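Local structure of cellulose-binding protein (Saccharophagus degradans, 2YHG) at residues D189-K197 / E287-M296; R28-D36 / D142-G153. The protein probably binds polysaccharide in carbohydrate metabolism, this C-terminal piece carrying a nucleoside hydrolase-like domain that may cleave glycosidic bonds. All blocks are in the same frame, centred on the assembly; numbering follows the deposited sequence. Where two conformers were deposited one is given.

Contact 1. Residues D189-K197 / E287-M296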
# COMPACT_ATOMS: atom_id res chain seq x y z
N ASP A 189 -0.43 -12.97 14.20
CA ASP A 189 0.41 -13.87 14.95
C ASP A 189 1.22 -13.08 15.94
O ASP A 189 1.30 -11.86 15.92
CB ASP A 189 1.24 -14.84 14.09
CG ASP A 189 2.42 -14.22 13.35
OD1 ASP A 189 2.73 -13.03 13.54
OD2 ASP A 189 3.03 -14.99 12.55
N ASN A 190 1.86 -13.82 16.86
CA ASN A 190 2.69 -13.23 17.90
C ASN A 190 4.06 -12.80 17.39
O ASN A 190 4.79 -12.11 18.09
CB ASN A 190 2.80 -14.22 19.07
CG ASN A 190 3.28 -15.57 18.64
OD1 ASN A 190 4.35 -15.66 18.03
ND2 ASN A 190 2.57 -16.63 19.04
N ALA A 191 4.41 -13.16 16.15
CA ALA A 191 5.71 -12.82 15.57
C ALA A 191 5.79 -11.36 15.18
O ALA A 191 6.84 -10.75 15.28
CB ALA A 191 6.03 -13.73 14.40
N GLY A 192 4.69 -10.78 14.72
CA GLY A 192 4.68 -9.34 14.48
C GLY A 192 4.93 -8.59 15.76
O GLY A 192 5.68 -7.62 15.79
N THR A 193 4.30 -9.02 16.84
CA THR A 193 4.50 -8.38 18.14
C THR A 193 5.95 -8.53 18.60
O THR A 193 6.54 -7.56 19.10
CB THR A 193 3.51 -8.93 19.17
OG1 THR A 193 2.24 -9.07 18.52
CG2 THR A 193 3.44 -8.00 20.34
N TRP A 194 6.52 -9.71 18.41
CA TRP A 194 7.92 -9.94 18.72
C TRP A 194 8.82 -8.95 17.97
O TRP A 194 9.75 -8.36 18.53
CB TRP A 194 8.30 -11.37 18.39
CG TRP A 194 9.73 -11.70 18.66
CD1 TRP A 194 10.29 -12.15 19.83
CD2 TRP A 194 10.79 -11.69 17.71
NE1 TRP A 194 11.63 -12.36 19.69
CE2 TRP A 194 11.97 -12.09 18.38
CE3 TRP A 194 10.85 -11.47 16.33
CZ2 TRP A 194 13.20 -12.21 17.74
CZ3 TRP A 194 12.07 -11.63 15.68
CH2 TRP A 194 13.23 -11.98 16.39
N LEU A 195 8.50 -8.71 16.69
CA LEU A 195 9.25 -7.73 15.92
C LEU A 195 9.15 -6.34 16.48
O LEU A 195 10.17 -5.63 16.65
CB LEU A 195 8.79 -7.71 14.45
CG LEU A 195 9.25 -8.87 13.57
CD1 LEU A 195 8.45 -8.91 12.28
CD2 LEU A 195 10.74 -8.75 13.27
N ALA A 196 7.94 -5.88 16.77
CA ALA A 196 7.74 -4.50 17.25
C ALA A 196 8.43 -4.30 18.60
O ALA A 196 8.98 -3.23 18.85
CB ALA A 196 6.26 -4.20 17.33
N LYS A 197 8.38 -5.31 19.45
CA LYS A 197 9.00 -5.22 20.77
C LYS A 197 10.52 -5.22 20.66
O LYS A 197 11.21 -4.46 21.37
CB LYS A 197 8.52 -6.40 21.63
CG LYS A 197 9.18 -6.53 22.99
CD LYS A 197 8.99 -5.31 23.85
CE LYS A 197 9.31 -5.61 25.31
NZ LYS A 197 9.11 -4.43 26.15
N GLU A 287 -1.67 -13.49 23.64
CA GLU A 287 -0.30 -13.67 23.18
C GLU A 287 0.46 -12.35 23.12
O GLU A 287 1.67 -12.35 23.33
CB GLU A 287 -0.27 -14.35 21.84
CG GLU A 287 -0.83 -15.77 21.87
CD GLU A 287 -0.87 -16.44 20.55
OE1 GLU A 287 -0.20 -16.00 19.59
OE2 GLU A 287 -1.58 -17.47 20.43
N ASP A 288 -0.20 -11.25 22.79
CA ASP A 288 0.51 -9.98 22.69
C ASP A 288 1.05 -9.52 24.06
O ASP A 288 2.11 -8.89 24.12
CB ASP A 288 -0.43 -8.86 22.23
CG ASP A 288 -0.86 -8.92 20.75
OD1 ASP A 288 -0.00 -8.79 19.86
OD2 ASP A 288 -2.09 -9.04 20.54
N ALA A 289 0.31 -9.78 25.13
CA ALA A 289 0.56 -9.14 26.40
C ALA A 289 1.93 -9.48 26.96
O ALA A 289 2.50 -8.69 27.74
CB ALA A 289 -0.52 -9.52 27.42
N VAL A 290 2.48 -10.64 26.61
CA VAL A 290 3.78 -11.01 27.13
C VAL A 290 4.89 -10.07 26.64
O VAL A 290 5.95 -10.01 27.27
CB VAL A 290 4.14 -12.47 26.84
CG1 VAL A 290 3.06 -13.40 27.39
CG2 VAL A 290 4.44 -12.70 25.35
N TYR A 291 4.63 -9.34 25.55
CA TYR A 291 5.57 -8.40 24.99
C TYR A 291 5.43 -7.00 25.54
O TYR A 291 6.17 -6.10 25.16
CB TYR A 291 5.42 -8.38 23.47
CG TYR A 291 5.77 -9.69 22.83
CD1 TYR A 291 7.07 -10.09 22.73
CD2 TYR A 291 4.78 -10.55 22.39
CE1 TYR A 291 7.40 -11.32 22.17
CE2 TYR A 291 5.10 -11.79 21.83
CZ TYR A 291 6.42 -12.16 21.73
OH TYR A 291 6.79 -13.38 21.21
N ASP A 292 4.47 -6.77 26.44
CA ASP A 292 4.27 -5.38 26.90
C ASP A 292 5.56 -4.89 27.60
O ASP A 292 6.23 -5.66 28.27
CB ASP A 292 3.13 -5.31 27.91
CG ASP A 292 1.74 -5.49 27.28
OD1 ASP A 292 1.60 -5.44 26.01
OD2 ASP A 292 0.77 -5.66 28.04
N THR A 293 5.89 -3.58 27.49
CA THR A 293 5.21 -2.62 26.62
C THR A 293 5.86 -2.63 25.24
O THR A 293 7.07 -2.66 25.11
CB THR A 293 5.37 -1.18 27.20
OG1 THR A 293 5.07 -1.23 28.60
CG2 THR A 293 4.47 -0.20 26.47
N TYR A 294 5.01 -2.59 24.20
CA TYR A 294 5.45 -2.45 22.83
C TYR A 294 4.61 -1.41 22.14
O TYR A 294 3.46 -1.19 22.51
CB TYR A 294 5.42 -3.79 22.06
CG TYR A 294 4.05 -4.36 21.90
CD1 TYR A 294 3.50 -5.20 22.86
CD2 TYR A 294 3.26 -4.01 20.81
CE1 TYR A 294 2.22 -5.68 22.73
CE2 TYR A 294 1.93 -4.46 20.70
CZ TYR A 294 1.43 -5.27 21.69
OH TYR A 294 0.11 -5.70 21.67
N TYR A 295 5.17 -0.82 21.09
CA TYR A 295 4.50 0.23 20.34
C TYR A 295 4.38 -0.17 18.88
O TYR A 295 5.29 -0.81 18.33
CB TYR A 295 5.27 1.55 20.46
CG TYR A 295 5.14 2.17 21.82
CD1 TYR A 295 5.96 1.80 22.86
CD2 TYR A 295 4.14 3.09 22.07
CE1 TYR A 295 5.78 2.32 24.14
CE2 TYR A 295 3.95 3.63 23.33
CZ TYR A 295 4.76 3.23 24.36
OH TYR A 295 4.57 3.78 25.62
N MET A 296 3.31 0.27 18.24
CA MET A 296 3.05 0.07 16.83
C MET A 296 2.32 1.27 16.32
O MET A 296 1.44 1.81 17.00
CB MET A 296 2.17 -1.19 16.57
CG MET A 296 2.84 -2.48 16.99
SD MET A 296 1.66 -3.84 16.93
CE MET A 296 2.78 -5.21 17.21
O HOH W 1 7.99 -1.41 20.72
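The ring of Tyr291 packs face-on against the backbone of Thr193 and Trp194 in helix 190-198, where the loop 287-294, with its 3-10 turn 289-291, packs against one side of that helix. The helix belongs to the nucleoside hydrolase-like domain and follows the sheet strand 180-185. Asp189 is its N-cap, accepting from the backbone N of Gly192, and more weakly from that of Ala191.

Val290 CG2 from its own segment is over the opposite face of the Tyr291 ring. At the ring rim, Tyr291 CE1 meets Trp194 CD1 at 3.8 Å, in the plane of the indole. The two rings are nearly perpendicular, with planes at 80°.

Thr193 uses both branches. With chi1 at -41°, OG1 stands beside the backbone N and CG2 lies anti to it. CG2 sits over the centre of the Tyr294 ring, 3.5 Å from the centroid, a CH-pi contact. Thr193 OG1 donates to Asp288 OD1 at 2.6 Å, nearly in line with the C-O bond. Arg206 from strand 203-207 also binds both side chains, so this buried carboxylate has a positive partner.

At the start of the helix, in one of its two modelled conformers, Asn190 ND2 donates to Glu287 OE1 at 2.9 Å, from well above the carboxylate plane. Tyr117 also bonds Glu287 OE1, and Met119 N bonds Asn190 OD1. Further along, Ala196 CB touches Met296 CE at 3.6 Å, where strand 295-298 begins. One water joins Ala196 O to Tyr295 N.

Lys197 closes the far end. Its chain bends at chi2 (59°) and runs close by Tyr291 O. Lys197 NZ then donates to Thr293 O at 2.9 Å, from above the carbonyl plane.

Contact 2. Residues R28-D36 / D142-G153; sequences RYRVIHTTD and DPRPVWATCWGG. With CA (calcium ion), chain B.
This is a parallel strand pair in the middle of the six-stranded parallel sheet of the nucleoside hydrolase-like domain. Strands 30-35 and 146-150 run side by side, and a calcium ion sits at their C-terminal ends, as commonly in alpha/beta folds. The backbone bonds run from Trp147 N to Arg30 O through to Trp151 N to Thr34 O.

On one face of the sheet, His33 ND1 and Thr149 OG1 are hydrogen-bonded at 2.8 Å, with the hydroxyl at the edge of the imidazole. Trp151 CZ2 lies over the centre of the same ring, 3.5 Å above its plane. Gln50 holds His33 NE2, so the ring is fixed at both nitrogens. On the other face, Thr34 OG1 donates to Thr149 O at 2.8 Å in the carbonyl plane. That oxygen also accepts from Thr34 N.

At the N-terminal end, Arg144 NE and NH2 form a bidentate salt bridge with Asp142 OD1 and OD2, and Arg144 N also bonds OD1, an Asx turn. The Arg30 guanidinium lies between Asp142 CB on one face and Val146 CB on the other. It stacks nearly parallel (5°) to the Asp142 carboxylate, a long, charge-only salt bridge. The Arg30 chain bends at chi3 (63°), which lets Arg30 NH1 donate to Arg144 O at 2.9 Å. Arg30 CG lies over the face of the Arg144 guanidinium. Glu60 pairs with Arg30 and Asp58 with Arg144, both from strand 58-64.

The segments share the metal with Asp43 and Asp244 at the opposite end. Calcium lies 2.6 Å from Asp36 OD1 and 2.4 Å from Trp151 O.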
# COMPACT_ATOMS: atom_id res chain seq x y z
N ARG A 28 8.11 4.13 -7.99
CA ARG A 28 7.50 2.91 -7.50
C ARG A 28 8.11 2.55 -6.17
O ARG A 28 9.31 2.73 -5.96
CB ARG A 28 7.72 1.75 -8.49
CG ARG A 28 7.08 1.92 -9.86
CD ARG A 28 7.44 0.74 -10.76
NE ARG A 28 6.61 0.71 -11.97
CZ ARG A 28 6.98 1.11 -13.17
NH1 ARG A 28 8.16 1.68 -13.35
NH2 ARG A 28 6.15 0.93 -14.19
N TYR A 29 7.30 1.92 -5.34
CA TYR A 29 7.76 1.36 -4.09
C TYR A 29 7.95 -0.15 -4.22
O TYR A 29 7.30 -0.83 -5.00
CB TYR A 29 6.75 1.71 -2.96
CG TYR A 29 6.61 3.21 -2.73
CD1 TYR A 29 7.70 4.02 -2.42
CD2 TYR A 29 5.40 3.83 -2.88
CE1 TYR A 29 7.53 5.41 -2.26
CE2 TYR A 29 5.22 5.16 -2.69
CZ TYR A 29 6.28 5.96 -2.36
OH TYR A 29 6.07 7.33 -2.16
N ARG A 30 8.84 -0.67 -3.36
CA ARG A 30 9.18 -2.09 -3.32
C ARG A 30 8.32 -2.75 -2.26
O ARG A 30 8.34 -2.34 -1.10
CB ARG A 30 10.64 -2.24 -2.95
CG ARG A 30 11.63 -1.56 -3.91
CD ARG A 30 13.05 -1.65 -3.41
NE ARG A 30 13.50 -3.03 -3.34
CZ ARG A 30 14.55 -3.44 -2.65
NH1 ARG A 30 15.23 -2.57 -1.88
NH2 ARG A 30 14.91 -4.70 -2.69
N VAL A 31 7.67 -3.84 -2.63
CA VAL A 31 6.74 -4.50 -1.71
C VAL A 31 6.85 -6.02 -1.85
O VAL A 31 6.92 -6.56 -2.96
CB VAL A 31 5.29 -4.05 -1.96
CG1 VAL A 31 4.36 -4.64 -0.87
CG2 VAL A 31 5.15 -2.56 -1.97
N ILE A 32 6.81 -6.70 -0.70
CA ILE A 32 6.74 -8.13 -0.60
C ILE A 32 5.50 -8.42 0.26
O ILE A 32 5.38 -7.90 1.36
CB ILE A 32 8.00 -8.67 0.11
CG1 ILE A 32 9.23 -8.45 -0.76
CG2 ILE A 32 7.82 -10.13 0.52
CD1 ILE A 32 10.54 -8.65 -0.02
N HIS A 33 4.65 -9.33 -0.21
CA HIS A 33 3.47 -9.74 0.55
C HIS A 33 3.65 -11.12 1.10
O HIS A 33 4.10 -12.03 0.40
CB HIS A 33 2.23 -9.70 -0.31
CG HIS A 33 1.92 -8.35 -0.81
ND1 HIS A 33 1.76 -7.28 0.05
CD2 HIS A 33 1.71 -7.89 -2.07
CE1 HIS A 33 1.45 -6.23 -0.69
NE2 HIS A 33 1.44 -6.56 -1.97
N THR A 34 3.25 -11.29 2.35
CA THR A 34 3.08 -12.62 2.94
C THR A 34 1.61 -12.81 3.25
O THR A 34 0.94 -11.87 3.70
CB THR A 34 3.98 -12.85 4.18
OG1 THR A 34 3.43 -12.27 5.39
CG2 THR A 34 5.40 -12.31 3.97
N THR A 35 1.07 -13.98 2.92
CA THR A 35 -0.39 -14.16 2.92
C THR A 35 -0.75 -15.57 3.37
O THR A 35 -0.16 -16.57 2.88
CB THR A 35 -1.01 -13.86 1.53
OG1 THR A 35 -2.35 -14.38 1.49
CG2 THR A 35 -0.24 -14.50 0.37
N ASP A 36 -1.74 -15.67 4.23
CA ASP A 36 -2.26 -16.94 4.72
C ASP A 36 -3.38 -17.46 3.85
O ASP A 36 -4.49 -17.71 4.31
CB ASP A 36 -2.72 -16.83 6.17
CG ASP A 36 -3.85 -15.78 6.35
OD1 ASP A 36 -3.99 -14.86 5.58
OD2 ASP A 36 -4.62 -15.94 7.35
N ASP A 142 19.57 -1.54 -3.77
CA ASP A 142 18.58 -0.59 -4.24
C ASP A 142 18.36 0.38 -3.08
O ASP A 142 18.05 -0.06 -1.98
CB ASP A 142 17.32 -1.41 -4.59
CG ASP A 142 16.25 -0.60 -5.26
OD1 ASP A 142 16.02 0.57 -4.91
OD2 ASP A 142 15.47 -1.23 -6.05
N PRO A 143 18.48 1.70 -3.29
CA PRO A 143 18.35 2.64 -2.17
C PRO A 143 16.95 2.73 -1.59
O PRO A 143 16.76 3.29 -0.51
CB PRO A 143 18.77 3.99 -2.78
CG PRO A 143 18.45 3.83 -4.22
CD PRO A 143 18.85 2.40 -4.53
N ARG A 144 15.97 2.23 -2.34
CA ARG A 144 14.62 2.27 -1.85
C ARG A 144 14.45 1.23 -0.74
O ARG A 144 14.90 0.10 -0.87
CB ARG A 144 13.67 1.94 -2.98
CG ARG A 144 13.60 3.02 -4.09
CD ARG A 144 12.71 2.55 -5.21
NE ARG A 144 13.21 1.32 -5.82
CZ ARG A 144 12.49 0.56 -6.63
NH1 ARG A 144 11.24 0.90 -6.92
NH2 ARG A 144 13.01 -0.53 -7.14
N PRO A 145 13.71 1.56 0.30
CA PRO A 145 13.39 0.58 1.32
C PRO A 145 12.43 -0.47 0.77
O PRO A 145 11.83 -0.28 -0.28
CB PRO A 145 12.74 1.43 2.40
CG PRO A 145 12.28 2.65 1.75
CD PRO A 145 13.14 2.89 0.58
N VAL A 146 12.29 -1.55 1.51
CA VAL A 146 11.30 -2.50 1.10
C VAL A 146 10.31 -2.81 2.19
O VAL A 146 10.61 -2.87 3.40
CB VAL A 146 11.96 -3.74 0.54
CG1 VAL A 146 12.83 -4.34 1.58
CG2 VAL A 146 10.94 -4.72 -0.01
N TRP A 147 9.06 -2.84 1.75
CA TRP A 147 7.94 -3.18 2.59
C TRP A 147 7.73 -4.67 2.57
O TRP A 147 7.73 -5.30 1.51
CB TRP A 147 6.66 -2.52 2.11
CG TRP A 147 6.66 -1.06 2.36
CD1 TRP A 147 7.29 -0.10 1.61
CD2 TRP A 147 6.12 -0.39 3.50
NE1 TRP A 147 7.19 1.11 2.23
CE2 TRP A 147 6.48 0.97 3.39
CE3 TRP A 147 5.40 -0.81 4.61
CZ2 TRP A 147 6.14 1.89 4.37
CZ3 TRP A 147 5.04 0.10 5.56
CH2 TRP A 147 5.43 1.46 5.44
N ALA A 148 7.51 -5.24 3.75
CA ALA A 148 7.02 -6.61 3.88
C ALA A 148 5.71 -6.56 4.63
O ALA A 148 5.62 -5.88 5.65
CB ALA A 148 8.05 -7.53 4.55
N THR A 149 4.71 -7.26 4.14
CA THR A 149 3.38 -7.15 4.69
C THR A 149 2.91 -8.46 5.29
O THR A 149 3.35 -9.56 4.90
CB THR A 149 2.38 -6.64 3.67
OG1 THR A 149 2.10 -7.71 2.77
CG2 THR A 149 2.92 -5.40 2.92
N CYS A 150 1.96 -8.35 6.20
CA CYS A 150 1.33 -9.48 6.87
C CYS A 150 -0.16 -9.47 6.56
O CYS A 150 -0.94 -8.78 7.21
CB CYS A 150 1.55 -9.43 8.39
SG CYS A 150 3.20 -8.84 8.80
N TRP A 151 -0.56 -10.23 5.54
CA TRP A 151 -1.97 -10.46 5.28
C TRP A 151 -2.52 -11.54 6.21
O TRP A 151 -3.74 -11.59 6.45
CB TRP A 151 -2.24 -10.84 3.83
CG TRP A 151 -1.84 -9.85 2.77
CD1 TRP A 151 -1.02 -8.76 2.90
CD2 TRP A 151 -2.16 -9.96 1.40
NE1 TRP A 151 -0.85 -8.15 1.67
CE2 TRP A 151 -1.51 -8.91 0.72
CE3 TRP A 151 -2.94 -10.87 0.67
CZ2 TRP A 151 -1.59 -8.75 -0.66
CZ3 TRP A 151 -3.00 -10.73 -0.71
CH2 TRP A 151 -2.34 -9.68 -1.36
N GLY A 152 -1.64 -12.41 6.68
CA GLY A 152 -1.87 -13.29 7.82
C GLY A 152 -0.90 -12.85 8.92
O GLY A 152 -0.85 -11.67 9.28
N GLY A 153 -0.16 -13.82 9.46
CA GLY A 153 0.85 -13.50 10.45
C GLY A 153 2.08 -12.83 9.84
O GLY A 153 2.18 -12.65 8.62
CA CA B . -5.46 -12.75 5.25
O HOH W 2 10.08 1.41 -1.51
O HOH W 3 0.94 -13.36 6.35
O HOH W 4 -6.13 -13.86 7.37
O HOH W 5 -7.97 -12.51 5.79

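Contact 2 and the helix of contact 1 belong to the same alpha/beta domain, against which segment 287-296 packs. The contact centres are about 19 Å apart. Contact 2 is a buried strand pair, its centre about 9 Å from the chain centre. Contact 1 is a more peripheral helix-loop packing, about 22 Å out. They meet directly where Asp189 OD2 lies 3.4 Å from Gly153 CA, a packing contact. Cys154, which follows Gly153, donates its backbone N to Asp189 OD1 and forms a disulfide with Cys150. The helix N-cap of contact 1 is thus tied to the loop after strand 146-150. The calcium ion is bound in contact 2, while contact 1 is remote from the metal sites.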